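Glutathione transferase gst1-6 (Anopheles dirus, PDB 1V2A) probably catalyses the conjugation of glutathione to electrophilic substrates, releasing a halide ion in detoxification, and works as a homodimer. Local coordinates at residues 5-10 against 192-197; 14-19 against 24-29; 32-37 against 203-208; 66-71 against 150-155; 156-161 against 182-187. All coordinates share one frame; numbering follows the deposited sequence.

Contact 2 lies wholly within the N-terminal thioredoxin-like domain and contact 5 within the helical C-terminal domain, whereas contacts 1, 3 and 4 join the two. Contacts 2, 4 and 5 follow one another along the chain, all inside the span enclosed by contact 1; the segments of contacts 1 and 3 alternate, and both use helix 191-206. Helix 152-162 serves contacts 4 and 5, whose centres are about 12 Å apart. Contact 2 touches contacts 1, 4 and 5, chiefly through helix 13-22, at centre distances of about 11, 12 and 16 Å. Contacts 3 and 4, centres about 27 Å apart, lie on opposite sides of the chain's centre. Segments of contacts 1 and 3 also line the ligand site.

Contact 1: residues 5-10 against 192-197; sequences YSLISP and EEFSKQ. With GTS (glutathione sulfonic acid), chain F.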
# COMPACT_ATOMS: atom_id res chain seq x y z
N TYR B 5 13.42 4.07 14.17
CA TYR B 5 13.39 2.75 13.58
C TYR B 5 13.96 1.66 14.49
O TYR B 5 14.27 1.88 15.66
CB TYR B 5 14.25 2.76 12.32
CG TYR B 5 15.71 2.67 12.67
CD1 TYR B 5 16.48 1.61 12.22
CD2 TYR B 5 16.27 3.57 13.58
CE1 TYR B 5 17.79 1.44 12.67
CE2 TYR B 5 17.58 3.40 14.04
CZ TYR B 5 18.33 2.33 13.59
OH TYR B 5 19.59 2.11 14.08
N SER B 6 14.10 0.48 13.89
CA SER B 6 14.67 -0.70 14.52
C SER B 6 14.96 -1.69 13.40
O SER B 6 14.06 -2.08 12.67
CB SER B 6 13.70 -1.33 15.50
OG SER B 6 14.26 -2.51 16.04
N LEU B 7 16.22 -2.09 13.26
CA LEU B 7 16.64 -3.03 12.23
C LEU B 7 15.91 -4.37 12.27
O LEU B 7 16.02 -5.15 11.33
CB LEU B 7 18.14 -3.30 12.32
CG LEU B 7 19.05 -2.21 11.74
CD1 LEU B 7 20.51 -2.62 11.91
CD2 LEU B 7 18.71 -2.01 10.27
N ILE B 8 15.20 -4.64 13.36
CA ILE B 8 14.48 -5.90 13.46
C ILE B 8 13.20 -5.77 12.65
O ILE B 8 12.64 -6.77 12.18
CB ILE B 8 14.12 -6.23 14.93
CG1 ILE B 8 15.39 -6.52 15.73
CG2 ILE B 8 13.25 -7.47 14.98
CD1 ILE B 8 16.36 -5.35 15.85
N SER B 9 12.75 -4.53 12.48
CA SER B 9 11.55 -4.22 11.72
C SER B 9 11.89 -4.24 10.22
O SER B 9 12.71 -3.44 9.75
CB SER B 9 11.03 -2.83 12.12
OG SER B 9 10.04 -2.35 11.23
N PRO B 10 11.27 -5.16 9.46
CA PRO B 10 11.52 -5.26 8.02
C PRO B 10 11.16 -3.97 7.27
O PRO B 10 11.87 -3.54 6.37
CB PRO B 10 10.66 -6.46 7.61
CG PRO B 10 10.69 -7.32 8.84
CD PRO B 10 10.46 -6.29 9.93
N GLU B 192 26.49 -7.54 3.45
CA GLU B 192 26.87 -8.49 4.49
C GLU B 192 26.99 -7.79 5.84
O GLU B 192 26.61 -8.35 6.88
CB GLU B 192 28.20 -9.15 4.13
CG GLU B 192 28.43 -10.51 4.78
CD GLU B 192 27.46 -11.58 4.27
OE1 GLU B 192 27.40 -11.78 3.03
OE2 GLU B 192 26.77 -12.21 5.09
N GLU B 193 27.50 -6.57 5.83
CA GLU B 193 27.66 -5.81 7.06
C GLU B 193 26.31 -5.40 7.61
O GLU B 193 26.10 -5.40 8.82
CB GLU B 193 28.52 -4.57 6.82
CG GLU B 193 28.77 -3.77 8.09
CD GLU B 193 29.34 -4.63 9.21
OE1 GLU B 193 30.48 -5.13 9.05
OE2 GLU B 193 28.64 -4.82 10.23
N PHE B 194 25.39 -5.03 6.71
CA PHE B 194 24.04 -4.64 7.10
C PHE B 194 23.38 -5.86 7.71
O PHE B 194 22.87 -5.81 8.84
CB PHE B 194 23.23 -4.18 5.87
CG PHE B 194 21.77 -3.97 6.14
CD1 PHE B 194 21.34 -2.94 6.96
CD2 PHE B 194 20.82 -4.83 5.60
CE1 PHE B 194 19.98 -2.76 7.25
CE2 PHE B 194 19.46 -4.66 5.88
CZ PHE B 194 19.05 -3.62 6.70
N SER B 195 23.40 -6.95 6.96
CA SER B 195 22.81 -8.20 7.40
C SER B 195 23.35 -8.61 8.77
O SER B 195 22.60 -9.12 9.62
CB SER B 195 23.10 -9.29 6.37
OG SER B 195 22.46 -10.49 6.74
N LYS B 196 24.65 -8.41 8.99
CA LYS B 196 25.26 -8.76 10.27
C LYS B 196 24.84 -7.75 11.33
O LYS B 196 24.76 -8.08 12.52
CB LYS B 196 26.78 -8.80 10.14
CG LYS B 196 27.36 -10.19 10.37
CD LYS B 196 28.73 -10.38 9.73
CE LYS B 196 28.68 -10.15 8.22
NZ LYS B 196 27.53 -10.85 7.58
N GLN B 197 24.56 -6.53 10.90
CA GLN B 197 24.14 -5.51 11.85
C GLN B 197 22.72 -5.86 12.30
O GLN B 197 22.34 -5.61 13.45
CB GLN B 197 24.16 -4.13 11.22
CG GLN B 197 23.98 -3.03 12.25
CD GLN B 197 25.01 -3.12 13.36
OE1 GLN B 197 26.21 -3.14 13.09
NE2 GLN B 197 24.56 -3.18 14.60
N1 GTS F . 3.19 0.14 6.61
CA1 GTS F . 4.11 0.57 7.63
C1 GTS F . 5.37 0.94 6.90
O11 GTS F . 6.05 1.83 7.37
O12 GTS F . 5.67 0.35 5.85
CB1 GTS F . 4.29 -0.58 8.60
CG1 GTS F . 5.25 -0.27 9.77
CD1 GTS F . 4.83 -0.98 11.05
OE1 GTS F . 3.82 -1.70 11.10
N2 GTS F . 5.65 -0.76 12.07
CA2 GTS F . 5.41 -1.37 13.38
C2 GTS F . 5.07 -0.32 14.38
O2 GTS F . 5.68 0.76 14.39
CB2 GTS F . 6.62 -2.11 13.96
SG2 GTS F . 7.29 -3.54 13.06
O1S GTS F . 7.74 -3.20 11.74
O2S GTS F . 8.39 -4.00 13.83
O3S GTS F . 6.31 -4.57 12.94
N3 GTS F . 4.10 -0.65 15.21
CA3 GTS F . 3.67 0.26 16.23
C3 GTS F . 2.19 0.42 16.24
O31 GTS F . 1.74 1.17 17.09
O32 GTS F . 1.53 -0.21 15.40
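Leu-7 meets helix 191-206 with its two methyl branches, each taking a different partner. Leu-7 CD2 approaches the Phe-194 ring at a slant, 3.4 Å from Phe-194 CE1. On the other branch, Leu-7 CD1 rests on the aliphatic part of Gln-197, 3.5 Å from Gln-197 CG, and the two side chains run at about a right angle. Gln-197 bends about CB-CG (chi2 56°), which turns the amide aside while CG stays on the leucine; NE2 is hydrogen-bonded to Asp-201 OD1. The Leu-7 backbone is fixed by a type I turn from Ser-6 to Ser-9, closed by Ser-9 N to Ser-6 O at 2.8 Å, and by a bond from Gln-13 NE2 to Leu-7 O. At the last residue of the turn, the Ser-9 hydroxyl extends opposite its backbone N (chi1 168°), and Ser-9 OG donates to O1S of glutathione sulfonic acid at 2.5 Å. One short turn thus presents Leu-7 to the helical domain and Ser-9 to the ligand, an arrangement belonging to the glutathione site of the GST fold.

Contact 2: residues 14-19 against 24-29; sequences SAILLA and ITLNLK
Ala-19 and Leu-26 make the tight side-chain contact between the helix and the lead-in to strand 27-30 in a beta-alpha-beta unit (strand 2-5, helix 13-22, strand 27-30) of the thioredoxin-like domain. Ala-19 CB stands 3.5 Å from Leu-26 CD1, closer than ordinary van der Waals packing. Leu-26 CD1 also lies 3.8 Å from Ala-15 O, an oxygen that already accepts from Ala-19 N. Ile-16 crosses Leu-26 at a slant; its CG1 lies opposite the carbonyl carbon (chi1 -66°), which brings Ile-16 CD1 to 4.1 Å from Leu-26 CD1. At the other end Leu-18 CD1 approaches Ile-24 CD1 at 4.4 Å. In the next shell, Tyr-3 of strand 2-5 touches Ala-15 and Ile-16, and its backbone bonds to Asn-27 and Lys-29 set the second strand beside the first. The start of the incoming segment is fixed to the helix by Ile-24 N, which donates to Ala-19 O at 3.0 Å in a nearly straight bond (172°), the donor tilted 22° from the carbonyl plane.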
# COMPACT_ATOMS: atom_id res chain seq x y z
N SER B 14 14.14 -0.60 4.52
CA SER B 14 14.09 -0.01 3.19
C SER B 14 14.83 1.33 3.13
O SER B 14 15.71 1.52 2.29
CB SER B 14 12.64 0.19 2.75
OG SER B 14 11.94 -1.04 2.72
N ALA B 15 14.46 2.25 4.02
CA ALA B 15 15.07 3.57 4.07
C ALA B 15 16.56 3.51 4.43
O ALA B 15 17.35 4.35 4.00
CB ALA B 15 14.32 4.45 5.08
N ILE B 16 16.94 2.51 5.22
CA ILE B 16 18.33 2.31 5.60
C ILE B 16 19.14 1.96 4.35
O ILE B 16 20.14 2.60 4.04
CB ILE B 16 18.47 1.16 6.62
CG1 ILE B 16 17.80 1.54 7.95
CG2 ILE B 16 19.94 0.82 6.83
CD1 ILE B 16 18.35 2.80 8.60
N LEU B 17 18.71 0.93 3.63
CA LEU B 17 19.40 0.50 2.43
C LEU B 17 19.43 1.61 1.39
O LEU B 17 20.48 1.95 0.84
CB LEU B 17 18.72 -0.75 1.86
CG LEU B 17 19.40 -2.12 2.04
CD1 LEU B 17 20.33 -2.11 3.23
CD2 LEU B 17 18.33 -3.20 2.20
N LEU B 18 18.26 2.18 1.11
CA LEU B 18 18.17 3.25 0.13
C LEU B 18 19.14 4.36 0.53
O LEU B 18 19.89 4.86 -0.31
CB LEU B 18 16.73 3.77 0.09
CG LEU B 18 16.34 4.86 -0.92
CD1 LEU B 18 16.91 6.20 -0.47
CD2 LEU B 18 16.83 4.47 -2.31
N ALA B 19 19.14 4.72 1.81
CA ALA B 19 20.03 5.77 2.31
C ALA B 19 21.48 5.52 1.91
O ALA B 19 22.17 6.44 1.47
CB ALA B 19 19.91 5.87 3.83
N ILE B 24 22.93 9.34 1.77
CA ILE B 24 22.18 10.23 2.65
C ILE B 24 22.51 9.92 4.11
O ILE B 24 22.51 8.76 4.53
CB ILE B 24 20.64 10.08 2.48
CG1 ILE B 24 20.24 10.24 1.01
CG2 ILE B 24 19.91 11.14 3.29
CD1 ILE B 24 18.75 10.04 0.77
N THR B 25 22.78 10.96 4.89
CA THR B 25 23.08 10.76 6.30
C THR B 25 21.78 10.71 7.09
O THR B 25 20.99 11.66 7.09
CB THR B 25 23.96 11.89 6.88
OG1 THR B 25 25.25 11.86 6.25
CG2 THR B 25 24.14 11.70 8.39
N LEU B 26 21.58 9.59 7.77
CA LEU B 26 20.40 9.42 8.59
C LEU B 26 20.79 9.43 10.07
O LEU B 26 21.65 8.65 10.49
CB LEU B 26 19.72 8.09 8.27
CG LEU B 26 18.98 7.90 6.95
CD1 LEU B 26 18.39 6.51 6.90
CD2 LEU B 26 17.88 8.94 6.82
N ASN B 27 20.18 10.33 10.83
CA ASN B 27 20.44 10.41 12.27
C ASN B 27 19.52 9.36 12.88
O ASN B 27 18.37 9.65 13.22
CB ASN B 27 20.11 11.80 12.81
CG ASN B 27 19.97 11.83 14.33
OD1 ASN B 27 20.72 11.18 15.06
ND2 ASN B 27 19.00 12.60 14.82
N LEU B 28 20.03 8.13 12.99
CA LEU B 28 19.27 7.01 13.52
C LEU B 28 18.80 7.19 14.95
O LEU B 28 19.51 7.73 15.80
CB LEU B 28 20.10 5.73 13.41
CG LEU B 28 20.17 5.01 12.06
CD1 LEU B 28 20.33 6.00 10.93
CD2 LEU B 28 21.33 4.02 12.08
N LYS B 29 17.60 6.71 15.23
CA LYS B 29 17.03 6.79 16.56
C LYS B 29 16.31 5.50 16.92
O LYS B 29 15.10 5.38 16.73
CB LYS B 29 16.07 7.98 16.64
CG LYS B 29 16.76 9.32 16.44
CD LYS B 29 15.83 10.47 16.76
CE LYS B 29 16.59 11.79 16.80
NZ LYS B 29 15.68 12.94 17.11

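Contact 3: residues 32-37 against 203-208; sequences NVHDPV and LAYVAS. With GTS (glutathione sulfonic acid), chain F.
Asn-32 faces Tyr-205 across a small surface contact, Asn-32 ND2 lying 4.3 Å from Tyr-205 OH and oblique to the ring; the pair is near but not hydrogen-bonded. The other end of the amide is turned back on its own chain: Asn-32 OD1 accepts from Asp-35 N at 2.6 Å in an Asx motif, the bond bent, with an N-H...O angle of 131°, and the donor tilted 31° from the carbonyl plane. Asp-35 N also reaches Asn-32 O at 2.9 Å, closing a type I turn. Val-33, in that turn, goes to the ligand instead, Val-33 CG1 lying 3.5 Å from O2 of glutathione sulfonic acid. At His-34 the imidazole offers one face to Tyr-205 OH, which stands 4.5 Å from His-34 ND1. Asp-35 then caps helix 36-45, its OD1 accepting from Glu-38 N. Across the contact, Tyr-205 reaches out from helix 191-206 toward the turn, CG opposite its backbone N (chi1 -179°); it packs on Ile-8, and its hydroxyl has a weak bond to Arg-209. With only 74 Å² buried and the facing polar atoms this far apart, the contact is loose: the turn is probably held mainly by its own hydrogen bonds, and the tyrosine flanks it.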
# COMPACT_ATOMS: atom_id res chain seq x y z
N ASN B 32 11.65 1.69 20.35
CA ASN B 32 10.91 0.51 20.77
C ASN B 32 9.47 0.99 20.79
O ASN B 32 9.00 1.51 21.80
CB ASN B 32 11.34 0.07 22.17
CG ASN B 32 10.47 -1.05 22.72
OD1 ASN B 32 9.25 -0.92 22.79
ND2 ASN B 32 11.09 -2.15 23.10
N VAL B 33 8.77 0.82 19.67
CA VAL B 33 7.39 1.25 19.55
C VAL B 33 6.44 0.61 20.54
O VAL B 33 5.26 0.95 20.59
CB VAL B 33 6.85 1.02 18.12
CG1 VAL B 33 7.49 2.00 17.16
CG2 VAL B 33 7.11 -0.41 17.68
N HIS B 34 6.95 -0.33 21.32
CA HIS B 34 6.11 -0.99 22.32
C HIS B 34 6.20 -0.22 23.64
O HIS B 34 5.25 -0.22 24.43
CB HIS B 34 6.54 -2.44 22.51
CG HIS B 34 6.42 -3.27 21.27
ND1 HIS B 34 7.14 -3.00 20.12
CD2 HIS B 34 5.67 -4.36 20.99
CE1 HIS B 34 6.84 -3.89 19.20
NE2 HIS B 34 5.96 -4.73 19.70
N ASP B 35 7.33 0.43 23.87
CA ASP B 35 7.50 1.20 25.10
C ASP B 35 6.52 2.36 25.09
O ASP B 35 6.52 3.17 24.17
CB ASP B 35 8.92 1.74 25.20
CG ASP B 35 9.09 2.72 26.35
OD1 ASP B 35 9.10 3.95 26.10
OD2 ASP B 35 9.18 2.27 27.51
N PRO B 36 5.66 2.44 26.12
CA PRO B 36 4.66 3.51 26.23
C PRO B 36 5.27 4.91 26.18
O PRO B 36 4.74 5.80 25.53
CB PRO B 36 3.98 3.22 27.56
CG PRO B 36 4.11 1.73 27.69
CD PRO B 36 5.53 1.50 27.25
N VAL B 37 6.38 5.09 26.89
CA VAL B 37 7.05 6.37 26.93
C VAL B 37 7.55 6.78 25.55
O VAL B 37 7.43 7.94 25.16
CB VAL B 37 8.23 6.34 27.93
CG1 VAL B 37 9.01 7.65 27.87
CG2 VAL B 37 7.70 6.13 29.34
N LEU B 203 19.69 -9.93 18.13
CA LEU B 203 20.17 -10.66 19.29
C LEU B 203 20.12 -9.72 20.50
O LEU B 203 19.69 -10.11 21.58
CB LEU B 203 21.60 -11.15 19.06
CG LEU B 203 21.90 -12.60 19.44
CD1 LEU B 203 23.38 -12.87 19.25
CD2 LEU B 203 21.50 -12.85 20.88
N ALA B 204 20.55 -8.48 20.30
CA ALA B 204 20.54 -7.50 21.38
C ALA B 204 19.11 -7.18 21.79
O ALA B 204 18.86 -6.76 22.93
CB ALA B 204 21.25 -6.23 20.93
N TYR B 205 18.16 -7.38 20.88
CA TYR B 205 16.77 -7.12 21.21
C TYR B 205 16.22 -8.29 22.00
O TYR B 205 15.66 -8.11 23.08
CB TYR B 205 15.93 -6.92 19.94
CG TYR B 205 14.47 -6.63 20.23
CD1 TYR B 205 13.51 -6.74 19.22
CD2 TYR B 205 14.04 -6.26 21.51
CE1 TYR B 205 12.16 -6.49 19.49
CE2 TYR B 205 12.70 -6.01 21.78
CZ TYR B 205 11.76 -6.13 20.76
OH TYR B 205 10.43 -5.90 21.03
N VAL B 206 16.36 -9.50 21.46
CA VAL B 206 15.87 -10.68 22.15
C VAL B 206 16.53 -10.75 23.53
O VAL B 206 16.05 -11.44 24.42
CB VAL B 206 16.18 -11.96 21.35
CG1 VAL B 206 17.67 -12.23 21.35
CG2 VAL B 206 15.42 -13.13 21.95
N ALA B 207 17.64 -10.04 23.68
CA ALA B 207 18.37 -10.00 24.94
C ALA B 207 17.57 -9.17 25.94
O ALA B 207 17.68 -9.35 27.15
CB ALA B 207 19.76 -9.39 24.74
N SER B 208 16.75 -8.26 25.41
CA SER B 208 15.92 -7.39 26.24
C SER B 208 14.81 -8.22 26.88
O SER B 208 14.03 -7.72 27.68
CB SER B 208 15.30 -6.26 25.41
OG SER B 208 14.26 -6.75 24.57
N1 GTS F . 3.19 0.14 6.61
CA1 GTS F . 4.11 0.57 7.63
C1 GTS F . 5.37 0.94 6.90
O11 GTS F . 6.05 1.83 7.37
O12 GTS F . 5.67 0.35 5.85
CB1 GTS F . 4.29 -0.58 8.60
CG1 GTS F . 5.25 -0.27 9.77
CD1 GTS F . 4.83 -0.98 11.05
OE1 GTS F . 3.82 -1.70 11.10
N2 GTS F . 5.65 -0.76 12.07
CA2 GTS F . 5.41 -1.37 13.38
C2 GTS F . 5.07 -0.32 14.38
O2 GTS F . 5.68 0.76 14.39
CB2 GTS F . 6.62 -2.11 13.96
SG2 GTS F . 7.29 -3.54 13.06
O1S GTS F . 7.74 -3.20 11.74
O2S GTS F . 8.39 -4.00 13.83
O3S GTS F . 6.31 -4.57 12.94
N3 GTS F . 4.10 -0.65 15.21
CA3 GTS F . 3.67 0.26 16.23
C3 GTS F . 2.19 0.42 16.24
O31 GTS F . 1.74 1.17 17.09
O32 GTS F . 1.53 -0.21 15.40

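Contact 4: residues 66-71 against 150-155; sequences AIVLYL and LTVADI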
# COMPACT_ATOMS: atom_id res chain seq x y z
N ALA B 66 6.40 5.70 1.73
CA ALA B 66 6.32 7.14 1.55
C ALA B 66 7.69 7.73 1.86
O ALA B 66 8.14 8.65 1.18
CB ALA B 66 5.24 7.73 2.48
N ILE B 67 8.37 7.20 2.87
CA ILE B 67 9.71 7.69 3.22
C ILE B 67 10.66 7.41 2.06
O ILE B 67 11.40 8.30 1.63
CB ILE B 67 10.26 7.00 4.49
CG1 ILE B 67 9.42 7.42 5.70
CG2 ILE B 67 11.74 7.36 4.67
CD1 ILE B 67 9.82 6.77 6.99
N VAL B 68 10.62 6.18 1.55
CA VAL B 68 11.47 5.80 0.43
C VAL B 68 11.29 6.75 -0.74
O VAL B 68 12.23 7.41 -1.15
CB VAL B 68 11.16 4.35 -0.04
CG1 VAL B 68 11.83 4.08 -1.37
CG2 VAL B 68 11.66 3.35 0.99
N LEU B 69 10.07 6.81 -1.28
CA LEU B 69 9.79 7.67 -2.42
C LEU B 69 10.14 9.14 -2.18
O LEU B 69 10.49 9.87 -3.10
CB LEU B 69 8.32 7.56 -2.81
CG LEU B 69 7.83 6.16 -3.19
CD1 LEU B 69 6.38 6.26 -3.65
CD2 LEU B 69 8.70 5.56 -4.28
N TYR B 70 10.05 9.57 -0.93
CA TYR B 70 10.38 10.94 -0.56
C TYR B 70 11.89 11.20 -0.69
O TYR B 70 12.30 12.20 -1.29
CB TYR B 70 9.94 11.21 0.88
CG TYR B 70 10.46 12.51 1.44
CD1 TYR B 70 9.83 13.72 1.18
CD2 TYR B 70 11.61 12.54 2.24
CE1 TYR B 70 10.31 14.92 1.70
CE2 TYR B 70 12.10 13.73 2.76
CZ TYR B 70 11.45 14.92 2.49
OH TYR B 70 11.93 16.09 3.03
N LEU B 71 12.70 10.32 -0.13
CA LEU B 71 14.15 10.45 -0.15
C LEU B 71 14.72 10.41 -1.56
O LEU B 71 15.63 11.18 -1.89
CB LEU B 71 14.81 9.34 0.68
CG LEU B 71 14.64 9.39 2.20
CD1 LEU B 71 15.25 8.14 2.81
CD2 LEU B 71 15.31 10.62 2.78
N LEU B 150 17.61 -2.16 -11.04
CA LEU B 150 17.16 -1.97 -9.67
C LEU B 150 16.33 -0.69 -9.48
O LEU B 150 16.64 0.35 -10.07
CB LEU B 150 18.37 -1.92 -8.73
CG LEU B 150 18.12 -1.87 -7.23
CD1 LEU B 150 18.22 -3.29 -6.65
CD2 LEU B 150 19.17 -0.98 -6.58
N THR B 151 15.29 -0.78 -8.67
CA THR B 151 14.43 0.36 -8.36
C THR B 151 14.05 0.24 -6.89
O THR B 151 14.48 -0.69 -6.21
CB THR B 151 13.14 0.36 -9.22
OG1 THR B 151 12.33 -0.78 -8.91
CG2 THR B 151 13.48 0.33 -10.70
N VAL B 152 13.26 1.18 -6.40
CA VAL B 152 12.83 1.14 -5.01
C VAL B 152 11.99 -0.10 -4.74
O VAL B 152 11.77 -0.48 -3.59
CB VAL B 152 12.01 2.38 -4.65
CG1 VAL B 152 12.90 3.61 -4.70
CG2 VAL B 152 10.88 2.54 -5.63
N ALA B 153 11.51 -0.73 -5.81
CA ALA B 153 10.70 -1.93 -5.69
C ALA B 153 11.54 -3.06 -5.15
O ALA B 153 11.13 -3.79 -4.25
CB ALA B 153 10.13 -2.31 -7.04
N ASP B 154 12.73 -3.21 -5.73
CA ASP B 154 13.65 -4.26 -5.34
C ASP B 154 14.04 -4.13 -3.88
O ASP B 154 14.06 -5.12 -3.15
CB ASP B 154 14.88 -4.19 -6.22
CG ASP B 154 14.57 -4.49 -7.67
OD1 ASP B 154 14.33 -5.67 -7.98
OD2 ASP B 154 14.56 -3.55 -8.49
N ILE B 155 14.36 -2.91 -3.45
CA ILE B 155 14.75 -2.68 -2.07
C ILE B 155 13.67 -3.06 -1.05
O ILE B 155 13.98 -3.69 -0.04
CB ILE B 155 15.16 -1.21 -1.84
CG1 ILE B 155 16.43 -0.89 -2.64
CG2 ILE B 155 15.36 -0.95 -0.35
CD1 ILE B 155 16.94 0.52 -2.46
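Val-68 and Val-152 carry the apolar part of this buried contact. Their side chains run antiparallel alongside each other, Val-68 CG1 lying 3.5 Å from Val-152 CG1 and 3.7 Å from Val-152 CB. Val-68 CG1 lies opposite its backbone N (chi1 168°), which directs it out of helix 64-75 at the facing valine. The second methyl of Val-152, CG2, meets Leu-69 CD2 at 4.0 Å, with the two side chains at about a right angle; Val-152 therefore fits against two successive residues of the helix. Around them, Val-92 of helix 86-115 covers Val-152, and Leu-69 also packs on Asn-93 of the second subunit, placing the contact near the dimer interface.

The side-chain hydrogen bonds inside the contact lie in 150-155, at the start of helix 152-162. Thr-151 and Asp-154 form a capping box: Ala-153 N donates to Thr-151 OG1 at 3.2 Å (148°), and Thr-151 N donates to Asp-154 OD2 at 2.9 Å (147°), the oxygen accepting with its anti lone pair. Asp-154 OD1 takes further bonds from Ala-145 N and Trp-180 NE1. Donors thus reach both oxygens of a buried carboxylate, which probably helps it to stay ionised. The chemistry is divided accordingly: between these segments, methyl packing joins helix 64-75 to the helical domain, while the capping box fixes the first turn from which Val-152 projects.

Contact 5: residues 156-161 against 182-187; sequences CLLGTV and ERVRAE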
# COMPACT_ATOMS: atom_id res chain seq x y z
N CYS B 156 12.43 -2.66 -1.31
CA CYS B 156 11.31 -2.98 -0.40
C CYS B 156 10.98 -4.47 -0.38
O CYS B 156 10.72 -5.04 0.68
CB CYS B 156 10.04 -2.21 -0.79
SG CYS B 156 10.15 -0.40 -0.71
N LEU B 157 10.97 -5.10 -1.56
CA LEU B 157 10.66 -6.52 -1.66
C LEU B 157 11.78 -7.38 -1.07
O LEU B 157 11.54 -8.53 -0.65
CB LEU B 157 10.41 -6.90 -3.12
CG LEU B 157 9.09 -6.37 -3.69
CD1 LEU B 157 9.03 -6.57 -5.19
CD2 LEU B 157 7.94 -7.08 -2.99
N LEU B 158 12.99 -6.84 -1.04
CA LEU B 158 14.13 -7.55 -0.49
C LEU B 158 13.94 -7.60 1.03
O LEU B 158 14.29 -8.57 1.68
CB LEU B 158 15.43 -6.83 -0.83
CG LEU B 158 16.64 -7.23 0.01
CD1 LEU B 158 16.93 -8.73 -0.18
CD2 LEU B 158 17.84 -6.39 -0.40
N GLY B 159 13.37 -6.54 1.59
CA GLY B 159 13.15 -6.53 3.03
C GLY B 159 12.09 -7.56 3.36
O GLY B 159 12.24 -8.36 4.28
N THR B 160 11.03 -7.55 2.58
CA THR B 160 9.91 -8.45 2.75
C THR B 160 10.26 -9.92 2.63
O THR B 160 9.82 -10.74 3.43
CB THR B 160 8.82 -8.13 1.74
OG1 THR B 160 8.35 -6.79 1.97
CG2 THR B 160 7.66 -9.11 1.85
N VAL B 161 11.06 -10.27 1.63
CA VAL B 161 11.42 -11.67 1.42
C VAL B 161 12.37 -12.25 2.46
O VAL B 161 12.19 -13.39 2.87
CB VAL B 161 12.00 -11.89 0.01
CG1 VAL B 161 12.34 -13.36 -0.19
CG2 VAL B 161 10.99 -11.44 -1.03
N GLU B 182 20.32 -12.61 -4.67
CA GLU B 182 21.76 -12.40 -4.79
C GLU B 182 22.05 -11.13 -5.60
O GLU B 182 22.92 -10.33 -5.24
CB GLU B 182 22.41 -13.61 -5.46
CG GLU B 182 21.77 -14.95 -5.08
CD GLU B 182 22.02 -15.36 -3.64
OE1 GLU B 182 21.88 -14.52 -2.72
OE2 GLU B 182 22.36 -16.55 -3.42
N ARG B 183 21.32 -10.96 -6.71
CA ARG B 183 21.48 -9.80 -7.58
C ARG B 183 21.32 -8.49 -6.83
O ARG B 183 22.17 -7.61 -6.89
CB ARG B 183 20.46 -9.84 -8.73
CG ARG B 183 20.99 -10.37 -10.05
CD ARG B 183 20.10 -9.97 -11.23
NE ARG B 183 18.80 -10.63 -11.19
CZ ARG B 183 18.62 -11.92 -11.42
NH1 ARG B 183 19.65 -12.70 -11.71
NH2 ARG B 183 17.40 -12.44 -11.35
N VAL B 184 20.20 -8.36 -6.12
CA VAL B 184 19.91 -7.14 -5.38
C VAL B 184 20.89 -6.84 -4.26
O VAL B 184 21.40 -5.72 -4.15
CB VAL B 184 18.48 -7.18 -4.80
CG1 VAL B 184 18.23 -5.96 -3.93
CG2 VAL B 184 17.48 -7.24 -5.93
N ARG B 185 21.16 -7.84 -3.43
CA ARG B 185 22.08 -7.64 -2.32
C ARG B 185 23.49 -7.33 -2.81
O ARG B 185 24.22 -6.56 -2.19
CB ARG B 185 22.05 -8.89 -1.43
CG ARG B 185 20.62 -9.32 -1.17
CD ARG B 185 20.46 -10.16 0.07
NE ARG B 185 20.23 -11.56 -0.22
CZ ARG B 185 19.50 -12.36 0.55
NH1 ARG B 185 18.93 -11.87 1.64
NH2 ARG B 185 19.33 -13.63 0.22
N ALA B 186 23.87 -7.91 -3.95
CA ALA B 186 25.18 -7.66 -4.52
C ALA B 186 25.25 -6.21 -4.97
O ALA B 186 26.32 -5.69 -5.25
CB ALA B 186 25.43 -8.58 -5.71
N GLU B 187 24.09 -5.55 -5.02
CA GLU B 187 24.06 -4.16 -5.44
C GLU B 187 23.80 -3.20 -4.27
O GLU B 187 23.80 -1.98 -4.45
CB GLU B 187 23.02 -3.97 -6.55
CG GLU B 187 23.26 -4.88 -7.75
CD GLU B 187 22.46 -4.49 -8.97
OE1 GLU B 187 22.43 -5.29 -9.94
OE2 GLU B 187 21.87 -3.39 -8.97
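Cys-156 O accepts from two backbone donors, Thr-160 N at 3.2 Å and, weakly, Gly-159 N, in the helical turn that carries Leu-158 to Val-184 and Arg-185. Leu-158 CG lies opposite its own N (chi1 163°), which carries the forked end to the other helix; there the two methyls take different partners. Leu-158 CD2 goes to Val-184 CG1 at 3.6 Å, the two side chains lying side by side and pointing opposite ways. Leu-158 CD1 crosses the arginine methylenes at a slant, 3.8 Å from Arg-185 CD.

This is packing of helix 152-162 against helix 175-185 inside the all-helical C-terminal domain of the GST fold, with the nearest CA atoms, those of Leu-158 and Val-184, 7.6 Å apart. Leu-181 and Leu-17 also touch Leu-158, the latter from helix 13-22 of the thioredoxin-like domain, while Val-184 reaches Leu-150 and Asp-154. Elsewhere on helix 152-162, Thr-160 OG1 is hydrogen-bonded to Asp-99 of helix 86-115.

Arg-185 bends about its CG-CD bond (chi3 -106°), both ends of which touch the leucine. Leu-158 CD1 lies at a slant to the guanidinium plane. Arg-185 NH1 has a weak hydrogen bond to Tyr-191 OH, and Arg-185 NH2 makes a long salt bridge, 4.0 Å, to Glu-182 OE1.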